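PDB 2BJ0: acetylcholine-binding protein from Bulinus truncatus, which binds acetylcholine as a soluble pentamer, and serves as a structural model of the ligand-binding domain of nicotinic acetylcholine receptors. Local coordinates for the interface of chains A and B. Residues are numbered along the deposited sequence; one frame, centred on the assembly and turned at random. Chains: chain A/B, Acetylcholine-binding protein.

The three contacts run almost in a line down one subunit boundary: the centres of their C-alpha atoms are about 14 Å apart for contacts 1 and 2, 16 Å for contacts 2 and 3, and 28 Å for contacts 1 and 3. Strand 72-76 of chain B serves contacts 1 and 2, giving B:Val73 and B:Leu75 to the first and B:Ser74 to the second. Residues 84 to 92 of chain A and 95 to 101 of chain B join contacts 2 and 3. Apolar packing, a polar network and a charged cluster thus follow one another, and each recurs at the other boundaries of the pentamer.

Contact 1: the interface of chains A and B. Residues chain A 13, 15-16; chain B 2, 4, 7, 73, 75.
A:Val16 and B:Trp4, the two residues that bury most surface here, meet where the methyl CG2 of the valine lies 3.8 Å from CH2 of the indole. The outer end of the six-membered ring slips between A:Glu13, whose CA lies over one face near the rim, 3.7 Å from CH2 of B:Trp4, with its CG over the same face, and CG2 of A:Val16 by the other face, which CG1 of B:Ile2 covers at its centre. A flat, wide indole suits this position because it can be packed on both faces at once. A compact, branched valine suits the opposite wall. Its CG1 stands anti to the backbone N (chi1 170°), which leaves CG2 directed among CD1 of B:Ile2, CG2 of B:Val73 and CD2 of B:Leu75. B:Leu75 runs side by side with the valine, whereas B:Val73 meets it at about a right angle. The CD2 methyl of B:Leu75 also reaches CB of A:Asp15, 4.0 Å away. Replacing B:Trp4 with a serine would probably open a gap beside A:Glu13 and A:Val16 and leave B:Ile2 without the flat surface it packs on. In the fold, the loop after helix 4-12 of chain A is received between the start of helix 4-12 of chain B and its strand 72-76, which probably helps tie the helical ends of neighbouring subunits together.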
loop_
_atom_site.group_PDB
_atom_site.type_symbol
_atom_site.label_atom_id
_atom_site.label_comp_id
_atom_site.label_asym_id
_atom_site.label_seq_id
_atom_site.Cartn_x
_atom_site.Cartn_y
_atom_site.Cartn_z
ATOM N N GLU A 13 20.261 2.506 -16.598
ATOM C CA GLU A 13 21.223 1.658 -15.908
ATOM C C GLU A 13 20.837 1.426 -14.447
ATOM O O GLU A 13 21.576 0.781 -13.710
ATOM C CB GLU A 13 22.633 2.303 -15.975
ATOM C CG GLU A 13 23.179 2.279 -17.390
ATOM C CD GLU A 13 24.626 2.733 -17.544
ATOM O OE1 GLU A 13 25.264 3.108 -16.509
ATOM O OE2 GLU A 13 25.111 2.687 -18.720
ATOM N N ASP A 15 18.970 -0.525 -12.741
ATOM C CA ASP A 15 18.864 -1.862 -12.171
ATOM C C ASP A 15 20.181 -2.344 -11.562
ATOM O O ASP A 15 20.147 -3.235 -10.733
ATOM C CB ASP A 15 18.423 -2.908 -13.212
ATOM C CG ASP A 15 17.033 -2.636 -13.795
ATOM O OD1 ASP A 15 16.147 -2.128 -13.077
ATOM O OD2 ASP A 15 16.750 -2.888 -14.987
ATOM N N VAL A 16 21.318 -1.750 -11.933
ATOM C CA VAL A 16 22.621 -2.357 -11.613
ATOM C C VAL A 16 23.544 -1.390 -10.852
ATOM O O VAL A 16 23.596 -0.207 -11.156
ATOM C CB VAL A 16 23.297 -2.899 -12.913
ATOM C CG1 VAL A 16 24.756 -3.325 -12.691
ATOM C CG2 VAL A 16 22.510 -4.080 -13.469
ATOM N N ILE B 2 26.313 -5.108 -18.086
ATOM C CA ILE B 2 25.786 -6.424 -18.456
ATOM C C ILE B 2 25.320 -6.444 -19.947
ATOM O O ILE B 2 25.247 -5.396 -20.600
ATOM C CB ILE B 2 24.636 -6.811 -17.494
ATOM C CG1 ILE B 2 23.504 -5.769 -17.531
ATOM C CG2 ILE B 2 25.167 -6.973 -16.075
ATOM C CD1 ILE B 2 22.322 -6.098 -16.659
ATOM N N TRP B 4 22.781 -5.830 -21.707
ATOM C CA TRP B 4 21.483 -5.174 -21.469
ATOM C C TRP B 4 20.347 -5.609 -22.376
ATOM O O TRP B 4 19.182 -5.652 -21.953
ATOM C CB TRP B 4 21.607 -3.647 -21.587
ATOM C CG TRP B 4 22.352 -3.025 -20.462
ATOM C CD1 TRP B 4 23.663 -2.608 -20.459
ATOM C CD2 TRP B 4 21.838 -2.754 -19.157
ATOM N NE1 TRP B 4 23.991 -2.094 -19.225
ATOM C CE2 TRP B 4 22.893 -2.172 -18.402
ATOM C CE3 TRP B 4 20.593 -2.955 -18.538
ATOM C CZ2 TRP B 4 22.737 -1.780 -17.068
ATOM C CZ3 TRP B 4 20.436 -2.573 -17.212
ATOM C CH2 TRP B 4 21.510 -1.985 -16.490
ATOM N N LEU B 7 18.754 -8.796 -21.227
ATOM C CA LEU B 7 17.858 -8.470 -20.125
ATOM C C LEU B 7 16.479 -8.062 -20.639
ATOM O O LEU B 7 15.495 -8.261 -19.955
ATOM C CB LEU B 7 18.472 -7.390 -19.254
ATOM C CG LEU B 7 17.790 -7.022 -17.953
ATOM C CD1 LEU B 7 17.681 -8.223 -17.017
ATOM C CD2 LEU B 7 18.568 -5.878 -17.297
ATOM N N VAL B 73 25.370 -10.593 -10.561
ATOM C CA VAL B 73 24.692 -9.317 -10.639
ATOM C C VAL B 73 23.365 -9.378 -9.896
ATOM O O VAL B 73 22.588 -10.315 -10.076
ATOM C CB VAL B 73 24.500 -8.846 -12.115
ATOM C CG1 VAL B 73 23.621 -9.803 -12.921
ATOM C CG2 VAL B 73 23.955 -7.393 -12.178
ATOM N N LEU B 75 19.667 -7.821 -9.231
ATOM C CA LEU B 75 18.674 -7.193 -10.102
ATOM C C LEU B 75 17.307 -7.157 -9.422
ATOM O O LEU B 75 16.984 -8.026 -8.654
ATOM C CB LEU B 75 18.560 -8.001 -11.386
ATOM C CG LEU B 75 19.692 -7.992 -12.399
ATOM C CD1 LEU B 75 19.493 -9.157 -13.370
ATOM C CD2 LEU B 75 19.768 -6.656 -13.117
#

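Contact 2: the interface of chains A and B. Residues chain A 84, 86, 142-144; chain B 74, 98-99, 101.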
loop_
_atom_site.group_PDB
_atom_site.type_symbol
_atom_site.label_atom_id
_atom_site.label_comp_id
_atom_site.label_asym_id
_atom_site.label_seq_id
_atom_site.Cartn_x
_atom_site.Cartn_y
_atom_site.Cartn_z
ATOM N N ASP A 84 20.609 -1.063 -1.810
ATOM C CA ASP A 84 19.548 -1.900 -1.253
ATOM C C ASP A 84 19.833 -2.232 0.210
ATOM O O ASP A 84 19.907 -3.398 0.575
ATOM C CB ASP A 84 19.369 -3.170 -2.086
ATOM C CG ASP A 84 20.597 -4.081 -2.044
ATOM O OD1 ASP A 84 21.732 -3.526 -1.955
ATOM O OD2 ASP A 84 20.516 -5.338 -2.063
ATOM N N SER A 86 19.209 -3.098 3.903
ATOM C CA SER A 86 18.172 -3.708 4.697
ATOM C C SER A 86 18.635 -3.710 6.131
ATOM O O SER A 86 19.863 -3.749 6.422
ATOM C CB SER A 86 17.870 -5.148 4.235
ATOM O OG SER A 86 17.380 -5.191 2.891
ATOM N N TRP A 142 21.467 -6.081 1.172
ATOM C CA TRP A 142 20.892 -7.404 1.158
ATOM C C TRP A 142 21.492 -8.304 0.097
ATOM O O TRP A 142 21.564 -9.514 0.303
ATOM C CB TRP A 142 19.378 -7.318 0.936
ATOM C CG TRP A 142 18.672 -8.604 1.224
ATOM C CD1 TRP A 142 18.047 -9.405 0.329
ATOM C CD2 TRP A 142 18.534 -9.242 2.500
ATOM N NE1 TRP A 142 17.509 -10.498 0.965
ATOM C CE2 TRP A 142 17.788 -10.421 2.301
ATOM C CE3 TRP A 142 18.939 -8.917 3.806
ATOM C CZ2 TRP A 142 17.447 -11.284 3.341
ATOM C CZ3 TRP A 142 18.598 -9.784 4.852
ATOM C CH2 TRP A 142 17.872 -10.961 4.602
ATOM N N THR A 143 21.876 -7.734 -1.048
ATOM C CA THR A 143 22.237 -8.558 -2.195
ATOM C C THR A 143 23.515 -8.213 -2.921
ATOM O O THR A 143 23.794 -8.872 -3.918
ATOM C CB THR A 143 21.095 -8.575 -3.279
ATOM O OG1 THR A 143 20.958 -7.254 -3.823
ATOM C CG2 THR A 143 19.750 -8.901 -2.651
ATOM N N HIS A 144 24.278 -7.218 -2.442
ATOM C CA HIS A 144 25.595 -6.877 -3.019
ATOM C C HIS A 144 26.715 -7.238 -2.024
ATOM O O HIS A 144 26.783 -6.686 -0.933
ATOM C CB HIS A 144 25.683 -5.367 -3.360
ATOM C CG HIS A 144 24.682 -4.905 -4.392
ATOM N ND1 HIS A 144 23.424 -4.442 -4.058
ATOM C CD2 HIS A 144 24.771 -4.803 -5.743
ATOM C CE1 HIS A 144 22.769 -4.113 -5.162
ATOM N NE2 HIS A 144 23.563 -4.318 -6.198
ATOM N N SER B 74 23.147 -8.394 -9.031
ATOM C CA SER B 74 21.881 -8.230 -8.312
ATOM C C SER B 74 20.913 -7.378 -9.125
ATOM O O SER B 74 21.282 -6.313 -9.610
ATOM C CB SER B 74 22.143 -7.537 -6.999
ATOM O OG SER B 74 20.930 -7.020 -6.498
ATOM N N SER B 98 13.011 -7.499 3.478
ATOM C CA SER B 98 14.294 -7.328 2.798
ATOM C C SER B 98 14.131 -6.691 1.415
ATOM O O SER B 98 13.008 -6.532 0.931
ATOM C CB SER B 98 14.995 -8.669 2.715
ATOM O OG SER B 98 14.144 -9.617 2.116
ATOM N N ALA B 99 15.248 -6.317 0.798
ATOM C CA ALA B 99 15.253 -5.740 -0.551
ATOM C C ALA B 99 14.724 -6.743 -1.591
ATOM O O ALA B 99 15.144 -7.896 -1.611
ATOM C CB ALA B 99 16.663 -5.292 -0.929
ATOM N N ARG B 101 15.280 -8.062 -4.440
ATOM C CA ARG B 101 16.285 -8.269 -5.480
ATOM C C ARG B 101 16.787 -9.710 -5.504
ATOM O O ARG B 101 16.783 -10.376 -4.492
ATOM C CB ARG B 101 17.459 -7.337 -5.274
ATOM C CG ARG B 101 17.153 -5.883 -5.254
ATOM C CD ARG B 101 18.428 -5.028 -5.281
ATOM N NE ARG B 101 18.130 -3.892 -6.113
ATOM C CZ ARG B 101 18.668 -3.614 -7.278
ATOM N NH1 ARG B 101 19.676 -4.310 -7.785
ATOM N NH2 ARG B 101 18.218 -2.552 -7.906
HETATM O O HOH W 1 23.539 -4.555 -8.992
#
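This is a heterologous boundary between neighbouring subunits of the pentamer, the principal face of chain A against the complementary face of chain B, and it helps hold the ring together next to the ligand pocket. CB of B:Ser98 sits over one indole face of A:Trp142, the family's loop B tryptophan and an aromatic wall of that pocket, 3.3 Å from CE2; a small residue suits such close packing. B:Ala99, equally small, brings its methyl to 3.6 Å from CB of A:Asp84, and its backbone N donates to the hydroxyl A:Ser86 OG in a bent bond of 3.2 Å (136° at H). Its hydroxyl swung away from the backbone N (chi1 162°), B:Ser74 bonds through OG to A:Thr143 OG1 at 2.7 Å. The threonine hydroxyl in turn donates to A:Asp84 OD2 at 2.6 Å, so it probably accepts from the serine, which itself receives B:Arg101 NH1 almost straight (169° at H) within the guanidinium plane. A:Asp84 also takes A:His144 ND1 on its other oxygen, which fixes the imidazole with CB of B:Ser74 over one face. At the ring's far edge, in its plane, A:His144 NE2 shares a water at 2.8 Å that lies 2.9 Å from the carbonyl B:Ser74 O.

Contact 3: the interface of chains A and B. Residues chain A 91-92, 119; chain B 95, 117.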
loop_
_atom_site.group_PDB
_atom_site.type_symbol
_atom_site.label_atom_id
_atom_site.label_comp_id
_atom_site.label_asym_id
_atom_site.label_seq_id
_atom_site.Cartn_x
_atom_site.Cartn_y
_atom_site.Cartn_z
ATOM N N ILE A 91 12.007 -6.656 12.316
ATOM C CA ILE A 91 10.930 -7.592 12.483
ATOM C C ILE A 91 9.630 -7.044 11.871
ATOM O O ILE A 91 8.598 -7.671 11.987
ATOM C CB ILE A 91 10.737 -7.991 13.979
ATOM C CG1 ILE A 91 10.164 -6.832 14.791
ATOM C CG2 ILE A 91 12.080 -8.556 14.608
ATOM C CD1 ILE A 91 9.524 -7.302 16.127
ATOM N N ALA A 92 9.693 -5.883 11.249
ATOM C CA ALA A 92 8.557 -5.308 10.513
ATOM C C ALA A 92 9.197 -4.506 9.388
ATOM O O ALA A 92 10.392 -4.192 9.483
ATOM C CB ALA A 92 7.698 -4.420 11.430
ATOM N N ARG A 119 11.516 -1.458 13.596
ATOM C CA ARG A 119 11.145 -2.280 14.726
ATOM C C ARG A 119 12.023 -3.518 14.792
ATOM O O ARG A 119 12.301 -4.145 13.777
ATOM C CB ARG A 119 9.667 -2.716 14.600
ATOM C CG ARG A 119 9.078 -3.391 15.879
ATOM C CD ARG A 119 7.684 -4.058 15.618
ATOM N NE ARG A 119 6.708 -3.030 15.248
ATOM C CZ ARG A 119 5.533 -3.248 14.635
ATOM N NH1 ARG A 119 5.161 -4.478 14.282
ATOM N NH2 ARG A 119 4.738 -2.208 14.354
ATOM N N GLU B 95 4.705 -9.985 4.992
ATOM C CA GLU B 95 5.285 -8.655 4.899
ATOM C C GLU B 95 6.751 -8.864 4.599
ATOM O O GLU B 95 7.435 -9.557 5.370
ATOM C CB GLU B 95 5.164 -7.957 6.259
ATOM C CG GLU B 95 5.472 -6.479 6.235
ATOM C CD GLU B 95 5.526 -5.857 7.626
ATOM O OE1 GLU B 95 5.772 -6.580 8.616
ATOM O OE2 GLU B 95 5.326 -4.629 7.750
ATOM N N ARG B 117 7.723 -11.494 7.460
ATOM C CA ARG B 117 7.018 -11.678 8.705
ATOM C C ARG B 117 5.713 -12.354 8.306
ATOM O O ARG B 117 4.999 -11.790 7.465
ATOM C CB ARG B 117 6.690 -10.342 9.392
ATOM C CG ARG B 117 5.828 -10.573 10.655
ATOM C CD ARG B 117 5.535 -9.356 11.535
ATOM N NE ARG B 117 5.137 -8.154 10.805
ATOM C CZ ARG B 117 4.265 -7.263 11.264
ATOM N NH1 ARG B 117 3.653 -7.454 12.431
ATOM N NH2 ARG B 117 3.981 -6.194 10.544
#
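The carboxylate oxygen OE1 of B:Glu95, which touches CA of A:Ala92 at 3.6 Å, is gripped by two nitrogens of B:Arg117. NH2 bonds to it at 2.7 Å and NE at 2.8 Å, a side-on salt bridge in which both donors keep OE1 in the guanidinium plane. They reach the oxygen from the same face of the carboxylate, NE nearly along the C-O axis and NH2 from well above the plane (46°). An arginine suits this place because NE and a terminal nitrogen can hold one acceptor together and stop the planar group from turning. The side chain is bent at chi3 (45°), and B:Arg117 CD lies 3.5 Å from the carbonyl A:Ile91 O. The remaining terminal nitrogen, NH1, comes 3.8 Å from NH1 of A:Arg119, at the edge of that guanidinium and in its plane; the two flat groups stand nearly perpendicular (89°). These like charges are close, and the glutamate, with OE1 6.1 Å from A:Arg119 NH1, probably offsets part of their mutual cost. CB of A:Ala92 lies 3.7 Å above one face of the A:Arg119 guanidinium, toward its rim, and a small residue here can fit between that plane and B:Glu95. Both arginines stand on strand 115-121 of their own subunits; chain B sets strand 95-96 beside this strand, and chain A completes the site with the loop between strands 85-87 and 95-96.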